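Local coordinates for protein endoglucanase (Komagataeibacter sucrofermentans, PDB 6VC5) that is a family 8 glycosyl hydrolase that probably cleaves internal (1->4)-beta-D-glucosidic linkages of cellulose and related beta-glucans, at residues A[40-45]-A[309-314]; A[85-90]-A[142-147]; A[100-105]-A[162-167]. All coordinates share one frame; numbering follows the deposited sequence. Where two conformers were deposited one is given.

Contact 1: A[40-45]-A[309-314]; sequences MLFSAA and AYIARN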
loop_
_atom_site.group_PDB
_atom_site.type_symbol
_atom_site.label_atom_id
_atom_site.label_comp_id
_atom_site.label_asym_id
_atom_site.label_seq_id
_atom_site.Cartn_x
_atom_site.Cartn_y
_atom_site.Cartn_z
ATOM N N MET A 40 -11.871 4.662 -0.973
ATOM C CA MET A 40 -12.323 4.999 0.372
ATOM C C MET A 40 -11.355 5.961 1.060
ATOM O O MET A 40 -11.770 6.947 1.685
ATOM C CB MET A 40 -12.486 3.706 1.166
ATOM C CG MET A 40 -13.667 2.861 0.707
ATOM S SD MET A 40 -13.637 1.209 1.491
ATOM C CE MET A 40 -13.932 1.642 3.247
ATOM N N LEU A 41 -10.049 5.701 0.936
ATOM C CA LEU A 41 -9.073 6.564 1.599
ATOM C C LEU A 41 -9.091 7.974 1.014
ATOM O O LEU A 41 -9.036 8.970 1.753
ATOM C CB LEU A 41 -7.676 5.949 1.480
ATOM C CG LEU A 41 -6.577 6.592 2.337
ATOM C CD1 LEU A 41 -6.761 6.175 3.789
ATOM C CD2 LEU A 41 -5.196 6.198 1.830
ATOM N N PHE A 42 -9.117 8.080 -0.322
ATOM C CA PHE A 42 -9.081 9.395 -0.962
ATOM C C PHE A 42 -10.360 10.186 -0.692
ATOM O O PHE A 42 -10.308 11.401 -0.460
ATOM C CB PHE A 42 -8.871 9.263 -2.474
ATOM C CG PHE A 42 -7.625 8.506 -2.891
ATOM C CD1 PHE A 42 -6.574 8.285 -2.020
ATOM C CD2 PHE A 42 -7.528 8.018 -4.186
ATOM C CE1 PHE A 42 -5.433 7.578 -2.433
ATOM C CE2 PHE A 42 -6.403 7.320 -4.603
ATOM C CZ PHE A 42 -5.358 7.095 -3.714
ATOM N N SER A 43 -11.522 9.521 -0.744
ATOM C CA SER A 43 -12.783 10.202 -0.470
ATOM C C SER A 43 -12.890 10.622 0.993
ATOM O O SER A 43 -13.426 11.696 1.288
ATOM C CB SER A 43 -13.976 9.349 -0.919
ATOM O OG SER A 43 -14.069 8.141 -0.199
ATOM N N ALA A 44 -12.377 9.805 1.918
ATOM C CA ALA A 44 -12.348 10.222 3.324
ATOM C C ALA A 44 -11.449 11.440 3.520
ATOM O O ALA A 44 -11.821 12.395 4.211
ATOM C CB ALA A 44 -11.874 9.064 4.201
ATOM N N ALA A 45 -10.247 11.416 2.931
ATOM C CA ALA A 45 -9.328 12.549 3.049
ATOM C C ALA A 45 -9.912 13.812 2.421
ATOM O O ALA A 45 -9.732 14.919 2.945
ATOM C CB ALA A 45 -7.993 12.197 2.391
ATOM N N ALA A 309 0.746 10.264 -2.439
ATOM C CA ALA A 309 1.748 11.268 -2.089
ATOM C C ALA A 309 1.125 12.572 -1.585
ATOM O O ALA A 309 1.666 13.199 -0.668
ATOM C CB ALA A 309 2.654 11.531 -3.284
ATOM N N TYR A 310 0.017 13.017 -2.197
ATOM C CA TYR A 310 -0.700 14.193 -1.704
ATOM C C TYR A 310 -1.171 13.987 -0.271
ATOM O O TYR A 310 -1.067 14.895 0.562
ATOM C CB TYR A 310 -1.919 14.494 -2.585
ATOM C CG TYR A 310 -1.620 15.346 -3.792
ATOM C CD1 TYR A 310 -1.639 16.740 -3.707
ATOM C CD2 TYR A 310 -1.325 14.770 -5.012
ATOM C CE1 TYR A 310 -1.357 17.525 -4.809
ATOM C CE2 TYR A 310 -1.045 15.548 -6.123
ATOM C CZ TYR A 310 -1.062 16.924 -6.016
ATOM O OH TYR A 310 -0.773 17.683 -7.132
ATOM N N ILE A 311 -1.682 12.792 0.030
ATOM C CA ILE A 311 -2.182 12.499 1.371
ATOM C C ILE A 311 -1.032 12.472 2.368
ATOM O O ILE A 311 -1.142 13.012 3.480
ATOM C CB ILE A 311 -3.025 11.210 1.355
ATOM C CG1 ILE A 311 -4.286 11.456 0.527
ATOM C CG2 ILE A 311 -3.403 10.772 2.779
ATOM C CD1 ILE A 311 -5.106 10.233 0.270
ATOM N N ALA A 312 0.099 11.878 1.975
ATOM C CA ALA A 312 1.269 11.841 2.846
ATOM C C ALA A 312 1.848 13.236 3.092
ATOM O O ALA A 312 2.251 13.548 4.223
ATOM C CB ALA A 312 2.325 10.910 2.243
ATOM N N ARG A 313 1.908 14.075 2.060
ATOM C CA ARG A 313 2.439 15.421 2.234
ATOM C C ARG A 313 1.620 16.210 3.250
ATOM O O ARG A 313 2.180 16.963 4.060
ATOM C CB ARG A 313 2.458 16.152 0.894
ATOM C CG ARG A 313 3.164 17.496 0.939
ATOM C CD ARG A 313 3.128 18.188 -0.424
ATOM N NE ARG A 313 1.771 18.548 -0.827
ATOM C CZ ARG A 313 1.471 19.236 -1.924
ATOM N NH1 ARG A 313 2.437 19.649 -2.737
ATOM N NH2 ARG A 313 0.208 19.514 -2.208
ATOM N N ASN A 314 0.294 16.066 3.210
ATOM C CA ASN A 314 -0.605 16.681 4.187
ATOM C C ASN A 314 -0.376 18.191 4.323
ATOM O O ASN A 314 -0.239 18.735 5.422
ATOM C CB ASN A 314 -0.514 15.966 5.531
ATOM C CG ASN A 314 -1.628 16.365 6.473
ATOM O OD1 ASN A 314 -2.671 16.867 6.036
ATOM N ND2 ASN A 314 -1.412 16.162 7.763
#
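The terminal methyl of Ile-311 makes every apolar contact in this crossing, reaching Leu-41, Phe-42 and Ala-45 on one side of helix 33-46. Its closest partner is the ring of Phe-42: Ile-311 CD1 lies 3.3 Å from Phe-42 CD1, a tight fit for two carbons, and the two side chains cross at about a right angle. The next ring atom, Phe-42 CE1, is 3.8 Å from the same methyl, so one flank of the phenyl ring does the touching. The other two contacts are looser, with Ala-45 CB 4.1 Å from Ile-311 CD1 and Leu-41 CD2 4.3 Å from it. Leu-41 and Ala-45 follow each other one helical turn apart and both point toward the isoleucine, and the methyl is received between them and the phenyl ring. The isoleucine can reach this far because CG1 stands anti to its own carbonyl carbon and the chain then runs on extended (chi2 172°), carrying CD1 out towards the other helix.

The two helical segments run 11.2 Å apart at closest approach with 45° between their directions, and Ile-311 spans the separation. Both belong to the helical framework that family 8 enzymes build as an (alpha/alpha)6 barrel, and the contact joins a helix near the start of the chain to the last helix, 300-313, in a buried position. Phe-11 of helix 4-15 meets the Phe-42 ring edge-to-face.

Polar bonding turns outward: Ala-44 O accepts from Arg-106 NH1, which ties helix 33-46 to the end of helix 90-106.

Contact 2: A[85-90]-A[142-147]; sequences DKNNAT and VGFLTK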
loop_
_atom_site.group_PDB
_atom_site.type_symbol
_atom_site.label_atom_id
_atom_site.label_comp_id
_atom_site.label_asym_id
_atom_site.label_seq_id
_atom_site.Cartn_x
_atom_site.Cartn_y
_atom_site.Cartn_z
ATOM N N ASP A 85 -11.952 -16.326 -6.383
ATOM C CA ASP A 85 -10.717 -16.508 -5.626
ATOM C C ASP A 85 -10.869 -15.753 -4.314
ATOM O O ASP A 85 -10.951 -14.519 -4.311
ATOM C CB ASP A 85 -9.520 -15.970 -6.417
ATOM C CG ASP A 85 -8.194 -16.143 -5.684
ATOM O OD1 ASP A 85 -8.165 -16.755 -4.589
ATOM O OD2 ASP A 85 -7.160 -15.690 -6.230
ATOM N N LYS A 86 -10.892 -16.487 -3.200
ATOM C CA LYS A 86 -11.109 -15.859 -1.901
ATOM C C LYS A 86 -9.825 -15.361 -1.251
ATOM O O LYS A 86 -9.891 -14.792 -0.153
ATOM C CB LYS A 86 -11.830 -16.819 -0.949
ATOM C CG LYS A 86 -13.162 -17.351 -1.483
ATOM C CD LYS A 86 -14.130 -16.236 -1.844
ATOM C CE LYS A 86 -15.492 -16.816 -2.211
ATOM N NZ LYS A 86 -16.436 -15.781 -2.720
ATOM N N ASN A 87 -8.667 -15.552 -1.884
ATOM C CA ASN A 87 -7.420 -15.054 -1.315
ATOM C C ASN A 87 -7.504 -13.542 -1.105
ATOM O O ASN A 87 -8.118 -12.818 -1.895
ATOM C CB ASN A 87 -6.258 -15.400 -2.254
ATOM C CG ASN A 87 -4.913 -15.374 -1.561
ATOM O OD1 ASN A 87 -4.831 -15.437 -0.339
ATOM N ND2 ASN A 87 -3.844 -15.304 -2.346
ATOM N N ASN A 88 -6.888 -13.066 -0.031
ATOM C CA ASN A 88 -6.860 -11.648 0.290
ATOM C C ASN A 88 -5.505 -11.052 -0.070
ATOM O O ASN A 88 -4.527 -11.763 -0.346
ATOM C CB ASN A 88 -7.130 -11.448 1.781
ATOM C CG ASN A 88 -6.001 -11.974 2.628
ATOM O OD1 ASN A 88 -5.698 -13.174 2.596
ATOM N ND2 ASN A 88 -5.346 -11.075 3.373
ATOM N N ALA A 89 -5.464 -9.724 -0.091
ATOM C CA ALA A 89 -4.227 -8.965 -0.216
ATOM C C ALA A 89 -4.160 -8.042 0.990
ATOM O O ALA A 89 -5.013 -7.161 1.155
ATOM C CB ALA A 89 -4.174 -8.159 -1.518
ATOM N N THR A 90 -3.144 -8.240 1.827
ATOM C CA THR A 90 -3.115 -7.557 3.112
ATOM C C THR A 90 -3.045 -6.037 2.965
ATOM O O THR A 90 -3.557 -5.313 3.827
ATOM C CB THR A 90 -1.952 -8.123 3.921
ATOM O OG1 THR A 90 -2.176 -9.526 4.121
ATOM C CG2 THR A 90 -1.847 -7.458 5.290
ATOM N N VAL A 142 -2.902 -17.343 0.902
ATOM C CA VAL A 142 -2.515 -18.469 0.060
ATOM C C VAL A 142 -1.379 -18.043 -0.861
ATOM O O VAL A 142 -1.455 -16.981 -1.494
ATOM C CB VAL A 142 -3.715 -18.989 -0.757
ATOM C CG1 VAL A 142 -3.280 -20.055 -1.756
ATOM C CG2 VAL A 142 -4.785 -19.538 0.169
ATOM N N GLY A 143 -0.334 -18.866 -0.925
ATOM C CA GLY A 143 0.723 -18.709 -1.909
ATOM C C GLY A 143 1.974 -18.002 -1.432
ATOM O O GLY A 143 2.875 -17.764 -2.247
ATOM N N PHE A 144 2.076 -17.682 -0.141
ATOM C CA PHE A 144 3.215 -16.941 0.393
ATOM C C PHE A 144 3.925 -17.633 1.544
ATOM O O PHE A 144 4.987 -17.167 1.960
ATOM C CB PHE A 144 2.776 -15.546 0.853
ATOM C CG PHE A 144 2.078 -14.770 -0.212
ATOM C CD1 PHE A 144 2.803 -14.205 -1.247
ATOM C CD2 PHE A 144 0.701 -14.621 -0.198
ATOM C CE1 PHE A 144 2.175 -13.477 -2.245
ATOM C CE2 PHE A 144 0.065 -13.897 -1.189
ATOM C CZ PHE A 144 0.809 -13.326 -2.214
ATOM N N LEU A 145 3.386 -18.720 2.074
ATOM C CA LEU A 145 3.979 -19.376 3.233
ATOM C C LEU A 145 4.048 -20.870 2.968
ATOM O O LEU A 145 3.021 -21.502 2.694
ATOM C CB LEU A 145 3.157 -19.098 4.495
ATOM C CG LEU A 145 3.652 -19.705 5.809
ATOM C CD1 LEU A 145 5.014 -19.131 6.184
ATOM C CD2 LEU A 145 2.636 -19.445 6.909
ATOM N N THR A 146 5.247 -21.431 3.042
ATOM C CA THR A 146 5.435 -22.873 3.009
ATOM C C THR A 146 6.112 -23.300 4.306
ATOM O O THR A 146 6.400 -22.481 5.177
ATOM C CB THR A 146 6.270 -23.307 1.797
ATOM O OG1 THR A 146 7.661 -23.052 2.045
ATOM C CG2 THR A 146 5.841 -22.581 0.531
ATOM N N LYS A 147 6.378 -24.598 4.431
ATOM C CA LYS A 147 7.113 -25.063 5.599
ATOM C C LYS A 147 8.563 -24.598 5.594
ATOM O O LYS A 147 9.209 -24.629 6.646
ATOM C CB LYS A 147 7.056 -26.591 5.704
ATOM C CG LYS A 147 7.734 -27.323 4.558
ATOM C CD LYS A 147 7.698 -28.835 4.783
ATOM C CE LYS A 147 8.670 -29.565 3.868
ATOM N NZ LYS A 147 10.094 -29.216 4.157
#
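Asn-87 OD1 is approached by two backbone N-H groups. The firmer bond comes from Val-142 N at 3.0 Å, with the donor sitting above the amide plane, 40° out of it, rather than on a lone pair; the second, from Asn-88 N, is weak. At the other end of the same amide, Asn-87 ND2 makes a weak bond to Val-142 O, also 3.0 Å long. One side chain thus addresses both the N-H and the C=O of a single residue, which probably disfavours a flip of the amide. With CG anti to the backbone N (chi1 -160°), the amide is carried across to the valine, whose CB lies 3.7 Å from Asn-87 OD1. Phe-144 flanks the site, its CE2 4.3 Å from Asn-87 ND2.

The contact ties the loop leading into helix 90-106, where Ala-89 holds the N-cap position, to the loop between strands 134-137 and 149-152, at the protein surface. An alanine in place of Asn-87 would probably leave Val-142 N without this acceptor and Val-142 O without its weak donor, opening a gap beside the valine.

The asparagine's own backbone is held by an Asx turn, Asp-85 OD1 accepting from Asn-87 N at 3.0 Å. The neighbouring loop residues are joined as well: Asn-88 OD1 takes the N-H of Ala-141, and Thr-90 OG1 is hydrogen-bonded to Leu-138 O.

Contact 3: A[100-105]-A[162-167]; sequences LAWAGK and LMQAFA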
loop_
_atom_site.group_PDB
_atom_site.type_symbol
_atom_site.label_atom_id
_atom_site.label_comp_id
_atom_site.label_asym_id
_atom_site.label_seq_id
_atom_site.Cartn_x
_atom_site.Cartn_y
_atom_site.Cartn_z
ATOM N N LEU A 100 -11.700 3.492 6.868
ATOM C CA LEU A 100 -12.827 3.426 7.801
ATOM C C LEU A 100 -12.525 4.146 9.109
ATOM O O LEU A 100 -13.406 4.810 9.671
ATOM C CB LEU A 100 -13.197 1.965 8.075
ATOM C CG LEU A 100 -13.978 1.342 6.927
ATOM C CD1 LEU A 100 -13.883 -0.163 6.972
ATOM C CD2 LEU A 100 -15.432 1.787 6.963
ATOM N N ALA A 101 -11.296 4.017 9.610
ATOM C CA ALA A 101 -10.904 4.747 10.810
ATOM C C ALA A 101 -10.992 6.248 10.580
ATOM O O ALA A 101 -11.528 6.985 11.411
ATOM C CB ALA A 101 -9.490 4.348 11.227
ATOM N N TRP A 102 -10.466 6.727 9.449
ATOM C CA TRP A 102 -10.534 8.156 9.167
ATOM C C TRP A 102 -11.971 8.630 8.998
ATOM O O TRP A 102 -12.352 9.682 9.525
ATOM C CB TRP A 102 -9.759 8.455 7.895
ATOM C CG TRP A 102 -8.301 8.457 8.061
ATOM C CD1 TRP A 102 -7.592 8.210 9.203
ATOM C CD2 TRP A 102 -7.343 8.785 7.053
ATOM N NE1 TRP A 102 -6.240 8.342 8.952
ATOM C CE2 TRP A 102 -6.067 8.686 7.638
ATOM C CE3 TRP A 102 -7.445 9.132 5.700
ATOM C CZ2 TRP A 102 -4.894 8.945 6.921
ATOM C CZ3 TRP A 102 -6.279 9.376 4.985
ATOM C CH2 TRP A 102 -5.025 9.284 5.603
ATOM N N ALA A 103 -12.777 7.880 8.250
ATOM C CA ALA A 103 -14.170 8.259 8.032
ATOM C C ALA A 103 -14.952 8.248 9.336
ATOM O O ALA A 103 -15.798 9.121 9.570
ATOM C CB ALA A 103 -14.803 7.298 7.025
ATOM N N GLY A 104 -14.705 7.258 10.188
ATOM C CA GLY A 104 -15.434 7.186 11.444
ATOM C C GLY A 104 -15.078 8.330 12.364
ATOM O O GLY A 104 -15.936 8.842 13.091
ATOM N N LYS A 105 -13.828 8.776 12.313
ATOM C CA LYS A 105 -13.413 9.901 13.139
ATOM C C LYS A 105 -13.974 11.214 12.600
ATOM O O LYS A 105 -14.586 11.991 13.344
ATOM C CB LYS A 105 -11.885 9.910 13.235
ATOM C CG LYS A 105 -11.394 8.857 14.220
ATOM C CD LYS A 105 -9.903 8.570 14.145
ATOM C CE LYS A 105 -9.501 7.667 15.310
ATOM N NZ LYS A 105 -8.045 7.355 15.348
ATOM N N LEU A 162 -0.963 0.638 10.286
ATOM C CA LEU A 162 -0.523 -0.062 11.492
ATOM C C LEU A 162 -0.511 0.873 12.693
ATOM O O LEU A 162 -0.878 0.468 13.802
ATOM C CB LEU A 162 0.855 -0.696 11.265
ATOM C CG LEU A 162 0.961 -1.699 10.115
ATOM C CD1 LEU A 162 2.364 -2.298 10.079
ATOM C CD2 LEU A 162 -0.081 -2.783 10.247
ATOM N N MET A 163 -0.093 2.129 12.496
ATOM C CA MET A 163 -0.107 3.101 13.584
ATOM C C MET A 163 -1.535 3.375 14.040
ATOM O O MET A 163 -1.802 3.523 15.240
ATOM C CB MET A 163 0.533 4.411 13.109
ATOM C CG MET A 163 1.950 4.311 12.529
ATOM S SD MET A 163 2.827 5.895 12.544
ATOM C CE MET A 163 1.948 6.883 11.366
ATOM N N GLN A 164 -2.467 3.462 13.087
ATOM C CA GLN A 164 -3.865 3.663 13.445
ATOM C C GLN A 164 -4.402 2.481 14.242
ATOM O O GLN A 164 -5.166 2.660 15.197
ATOM C CB GLN A 164 -4.697 3.874 12.179
ATOM C CG GLN A 164 -6.168 4.106 12.440
ATOM C CD GLN A 164 -6.440 5.410 13.160
ATOM O OE1 GLN A 164 -7.137 5.439 14.177
ATOM N NE2 GLN A 164 -5.892 6.497 12.641
ATOM N N ALA A 165 -4.027 1.258 13.852
ATOM C CA ALA A 165 -4.493 0.082 14.582
ATOM C C ALA A 165 -4.025 0.120 16.034
ATOM O O ALA A 165 -4.785 -0.218 16.951
ATOM C CB ALA A 165 -3.995 -1.182 13.882
ATOM N N PHE A 166 -2.784 0.547 16.266
ATOM C CA PHE A 166 -2.306 0.683 17.640
ATOM C C PHE A 166 -3.057 1.775 18.391
ATOM O O PHE A 166 -3.382 1.611 19.577
ATOM C CB PHE A 166 -0.807 0.970 17.671
ATOM C CG PHE A 166 -0.272 1.116 19.064
ATOM C CD1 PHE A 166 -0.210 0.011 19.896
ATOM C CD2 PHE A 166 0.127 2.352 19.548
ATOM C CE1 PHE A 166 0.261 0.127 21.199
ATOM C CE2 PHE A 166 0.599 2.478 20.852
ATOM C CZ PHE A 166 0.662 1.361 21.670
ATOM N N ALA A 167 -3.316 2.905 17.730
ATOM C CA ALA A 167 -4.062 3.985 18.370
ATOM C C ALA A 167 -5.465 3.549 18.784
ATOM O O ALA A 167 -5.973 4.001 19.817
ATOM C CB ALA A 167 -4.120 5.192 17.434
HETATM O O HOH W 1 -4.094 8.300 10.949
#
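The indole of Trp-102 and the side-chain amide of Gln-164 stand almost perpendicular, their planes 88° apart, with the amide at the edge of the ring rather than over it. Gln-164 NE2 lies near the indole plane, 4.1 Å from Trp-102 NE1, and a water joins the two nitrogens. This water sits in the plane of the ring and accepts from Trp-102 NE1 at 2.9 Å; it also accepts a weaker bond from Gln-164 NE2 at 3.1 Å. Elsewhere the indole meets the ring of Phe-320, with planes at about 50°.

The opposite end of the amide faces Lys-105. That extended chain and the glutamine come towards each other from opposite directions, bringing the ammonium group to Gln-164 OE1. The hydrogen bond modelled there, 2.4 Å from Lys-105 NZ to Gln-164 OE1, is too short to be taken literally, so its exact length is doubtful although the pairing of donor and acceptor is chemically sensible. Oxygen turned to the lysine and nitrogen to the water is consistent with the modelled orientation of the amide.

The aliphatic part of the glutamine packs on Ala-101, whose CB is 3.5 Å from Gln-164 CG. The chain leaves with CG anti to the backbone N and then bends at chi2 (66°), laying its methylene against the alanine while the amide reaches between Trp-102 and Lys-105.

The segments of helices 90-106 and 159-169, part of the (alpha/alpha)6 framework known for family 8, cross at 52°, 11.4 Å apart at their closest. Helix 110-126 touches both, Tyr-120 meeting Gln-164 and Ala-165, and Tyr-112 and Ile-119 meeting Leu-100. Helix 49-62 also packs on Leu-100 and Ala-103, and helix 172-187 on Leu-162 and Ala-165.

In the fold
Contacts 1 and 3 are neighbours, their centres 13 Å apart, and share an interface around Trp-102: its CZ3 lies 3.5 Å from Leu-41 CD1 and its CH2 3.6 Å from Ile-311 CG2. Nearby, Met-40 CE packs 3.7 Å from Leu-100 CG. Contact 2 stands apart, on the other side of the chain's centre from contact 1, with centres about 28 Å apart; from contact 3 it is about 25 Å away, centre to centre. Helix 90-106 links these last two, beginning at contact 2 and carrying residues 100-105. In sequence, contacts 2 and 3 interleave, and both are enclosed by the long loop that contact 1 closes.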